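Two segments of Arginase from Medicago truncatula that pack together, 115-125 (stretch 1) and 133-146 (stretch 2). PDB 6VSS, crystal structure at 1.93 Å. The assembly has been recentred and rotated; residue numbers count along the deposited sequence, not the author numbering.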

# COMPACT_ATOMS: atom_id res chain seq x y z
N ASN B 115 20.32 20.84 14.20
CA ASN B 115 20.87 19.50 13.91
C ASN B 115 22.37 19.51 14.20
O ASN B 115 23.04 20.37 13.69
N VAL B 116 22.88 18.54 14.94
CA VAL B 116 24.35 18.33 15.09
C VAL B 116 24.74 17.27 14.06
O VAL B 116 25.44 17.61 13.10
N GLY B 117 24.18 16.06 14.16
CA GLY B 117 24.34 15.04 13.11
C GLY B 117 24.23 13.63 13.65
O GLY B 117 23.69 13.47 14.72
N ASP B 118 24.69 12.65 12.88
CA ASP B 118 24.49 11.23 13.14
C ASP B 118 25.85 10.67 13.54
O ASP B 118 26.84 10.96 12.85
N VAL B 119 25.90 9.92 14.63
CA VAL B 119 27.02 8.99 14.90
C VAL B 119 26.98 7.90 13.83
O VAL B 119 26.00 7.18 13.77
N PRO B 120 28.08 7.73 13.05
CA PRO B 120 28.16 6.73 11.97
C PRO B 120 28.37 5.30 12.46
O PRO B 120 29.48 4.68 12.37
N ILE B 121 27.26 4.75 12.98
CA ILE B 121 27.22 3.44 13.68
C ILE B 121 27.71 2.34 12.73
O ILE B 121 28.60 1.54 13.14
N GLU B 122 27.13 2.28 11.53
CA GLU B 122 27.42 1.22 10.53
C GLU B 122 28.93 1.19 10.26
O GLU B 122 29.54 0.11 10.34
N GLU B 123 29.55 2.30 9.90
CA GLU B 123 31.00 2.35 9.56
C GLU B 123 31.89 1.95 10.76
O GLU B 123 32.92 1.25 10.56
N ILE B 124 31.49 2.31 11.96
CA ILE B 124 32.22 1.92 13.19
C ILE B 124 32.06 0.42 13.44
O ILE B 124 33.10 -0.24 13.67
N ARG B 125 30.83 -0.09 13.44
CA ARG B 125 30.59 -1.55 13.63
C ARG B 125 31.44 -2.26 12.57
O ARG B 125 32.09 -3.25 12.90
N ARG B 133 32.16 -0.95 23.44
CA ARG B 133 32.91 0.23 22.94
C ARG B 133 31.94 1.05 22.09
O ARG B 133 31.93 2.27 22.19
N LEU B 134 31.06 0.42 21.33
CA LEU B 134 30.03 1.20 20.60
C LEU B 134 29.23 2.11 21.56
O LEU B 134 29.00 3.28 21.27
N ALA B 135 28.74 1.56 22.68
CA ALA B 135 28.00 2.30 23.72
C ALA B 135 28.85 3.48 24.23
O ALA B 135 28.31 4.58 24.36
N ASN B 136 30.14 3.24 24.45
CA ASN B 136 31.09 4.28 24.91
C ASN B 136 31.13 5.41 23.89
O ASN B 136 31.14 6.55 24.28
N VAL B 137 31.16 5.07 22.61
CA VAL B 137 31.22 6.08 21.52
C VAL B 137 29.92 6.90 21.51
O VAL B 137 29.98 8.12 21.28
N ILE B 138 28.77 6.27 21.78
CA ILE B 138 27.47 7.00 21.83
C ILE B 138 27.50 7.99 23.01
O ILE B 138 27.08 9.16 22.85
N SER B 139 28.03 7.56 24.15
CA SER B 139 28.15 8.41 25.38
C SER B 139 29.04 9.62 25.07
O SER B 139 28.68 10.75 25.48
N GLU B 140 30.23 9.39 24.49
CA GLU B 140 31.17 10.50 24.17
C GLU B 140 30.45 11.48 23.26
O GLU B 140 30.51 12.67 23.53
N SER B 141 29.72 10.99 22.26
CA SER B 141 28.92 11.84 21.35
C SER B 141 28.00 12.75 22.15
O SER B 141 28.04 13.98 21.92
N VAL B 142 27.24 12.18 23.07
CA VAL B 142 26.32 12.97 23.94
C VAL B 142 27.11 14.04 24.68
O VAL B 142 26.67 15.17 24.66
N LYS B 143 28.28 13.70 25.21
CA LYS B 143 29.09 14.60 26.07
C LYS B 143 29.62 15.77 25.24
O LYS B 143 29.64 16.92 25.78
N LEU B 144 30.02 15.49 23.99
CA LEU B 144 30.50 16.51 23.03
C LEU B 144 29.37 17.53 22.77
O LEU B 144 29.71 18.71 22.73
N VAL B 145 28.09 17.14 22.72
CA VAL B 145 26.96 18.13 22.55
C VAL B 145 26.79 18.92 23.86
O VAL B 145 26.69 20.16 23.86
N MET B 146 26.85 18.23 24.98
CA MET B 146 26.57 18.82 26.30
C MET B 146 27.66 19.83 26.62
O MET B 146 27.32 20.84 27.29

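The two stretches run roughly antiparallel where their helices meet (142° between axes, 11.3 Å at closest approach), and their interface is held by apolar side chains, with no hydrogen bond crossing it. Leu 134 contributes the largest covered area, 80 Å². Its CA-to-CB bond points sideways, but the t rotamer at chi1, with chi2 p, brings the end of the side chain closer: CD1 of Leu 134 lies 3.8 Å from CG2 of Ile 124, while its CD2 lies 4.3 Å from CG2 of Ile 121 and 4.0 Å from CG of Arg 125, so that the exposed arginine adds its aliphatic portion to the edge of the contact. Ile 124 (m, t) points toward the helix and also places CD1 4.1 Å from CG1 of Val 137. That same methyl of Val 137 (t) is 4.1 Å from CG1 of Val 119 (t). Ile 121 (m, m) sets CD1 4.2 Å from CG1 of Ile 138 (m, t). Farther along, Val 116 and Val 145, both t and both pointing inward, meet through their CG2 atoms at 4.3 Å.

The one polar side chain from the helix 133-146 in the contact is Ser 141 (m). Its OG packs 3.3 Å from CG2 of Val 119, yet donates a hydrogen bond to O of Val 137 (3.0 Å), satisfying the hydroxyl within its own helix.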

# COMPACT_ATOMS: atom_id res chain seq x y z
CB ASN B 115 20.63 19.11 12.46
CG ASN B 115 21.08 17.68 12.20
OD1 ASN B 115 21.04 16.81 13.08
ND2 ASN B 115 21.55 17.43 11.00
CB VAL B 116 24.73 17.92 16.52
CG1 VAL B 116 26.14 17.36 16.59
CG2 VAL B 116 24.57 19.08 17.49
CB ASP B 118 23.89 10.53 11.92
CG ASP B 118 22.44 10.85 11.66
OD1 ASP B 118 21.88 11.67 12.37
OD2 ASP B 118 21.88 10.27 10.75
CB VAL B 119 26.93 8.34 16.29
CG1 VAL B 119 28.07 7.34 16.49
CG2 VAL B 119 26.88 9.39 17.39
CB PRO B 120 29.37 7.22 11.16
CG PRO B 120 30.26 7.87 12.19
CD PRO B 120 29.31 8.52 13.18
CB ILE B 121 25.78 3.19 14.18
CG1 ILE B 121 25.34 4.23 15.21
CG2 ILE B 121 25.66 1.77 14.73
CD1 ILE B 121 26.22 4.25 16.47
CB GLU B 122 26.58 1.47 9.26
CG GLU B 122 26.97 0.60 8.05
CD GLU B 122 26.09 0.66 6.77
OE1 GLU B 122 25.48 1.71 6.44
OE2 GLU B 122 26.04 -0.36 6.05
CB GLU B 123 31.36 3.74 9.05
CG GLU B 123 30.64 4.11 7.76
CD GLU B 123 29.32 4.86 7.92
OE1 GLU B 123 28.77 4.89 9.06
OE2 GLU B 123 28.81 5.39 6.89
CB ILE B 124 31.78 2.73 14.39
CG1 ILE B 124 32.20 4.19 14.21
CG2 ILE B 124 32.35 2.10 15.65
CD1 ILE B 124 31.48 5.11 15.14
CB ARG B 125 29.12 -1.96 13.45
CG ARG B 125 28.30 -1.92 14.73
CD ARG B 125 26.83 -2.35 14.66
NE ARG B 125 26.51 -3.70 14.15
CZ ARG B 125 26.71 -4.87 14.78
NH1 ARG B 125 26.32 -6.00 14.21
NH2 ARG B 125 27.33 -4.92 15.94
CB ARG B 133 34.16 -0.25 22.20
CG ARG B 133 34.88 0.85 21.45
CD ARG B 133 35.88 1.60 22.31
NE ARG B 133 36.86 2.40 21.57
CZ ARG B 133 37.90 1.91 20.86
NH1 ARG B 133 38.10 0.61 20.74
NH2 ARG B 133 38.72 2.75 20.25
CB LEU B 134 29.10 0.21 19.91
CG LEU B 134 28.29 0.85 18.80
CD1 LEU B 134 29.25 1.43 17.78
CD2 LEU B 134 27.35 -0.16 18.17
CB ALA B 135 27.64 1.36 24.82
CB ASN B 136 32.47 3.68 25.17
CG ASN B 136 32.59 3.05 26.55
OD1 ASN B 136 31.71 3.20 27.38
ND2 ASN B 136 33.66 2.34 26.79
CB VAL B 137 31.49 5.42 20.16
CG1 VAL B 137 31.11 6.36 19.03
CG2 VAL B 137 32.95 4.98 20.02
CB ILE B 138 26.31 6.01 21.92
CG1 ILE B 138 26.10 5.27 20.59
CG2 ILE B 138 25.05 6.72 22.35
CD1 ILE B 138 25.34 3.94 20.73
CB SER B 139 28.69 7.65 26.58
OG SER B 139 27.79 6.63 26.99
CB GLU B 140 32.42 9.98 23.48
CG GLU B 140 33.28 9.09 24.34
CD GLU B 140 33.77 9.70 25.64
OE1 GLU B 140 33.96 10.93 25.68
OE2 GLU B 140 33.93 8.95 26.63
CB SER B 141 28.19 11.01 20.35
OG SER B 141 29.15 10.41 19.50
CB VAL B 142 25.50 12.08 24.89
CG1 VAL B 142 24.66 12.93 25.82
CG2 VAL B 142 24.60 11.09 24.14
CB LYS B 143 30.22 13.81 26.76
CG LYS B 143 29.75 12.83 27.82
CD LYS B 143 30.89 12.16 28.63
CE LYS B 143 30.30 11.30 29.73
NZ LYS B 143 31.33 10.60 30.52
CB LEU B 144 31.04 15.85 21.75
CG LEU B 144 32.37 15.07 21.93
CD1 LEU B 144 32.68 14.18 20.74
CD2 LEU B 144 33.56 16.02 22.16
CB VAL B 145 25.65 17.44 22.11
CG1 VAL B 145 24.50 18.43 22.01
CG2 VAL B 145 25.82 16.70 20.82
CB MET B 146 26.52 17.76 27.39
CG MET B 146 25.35 16.84 27.23
SD MET B 146 25.16 15.72 28.63
CE MET B 146 24.53 16.91 29.81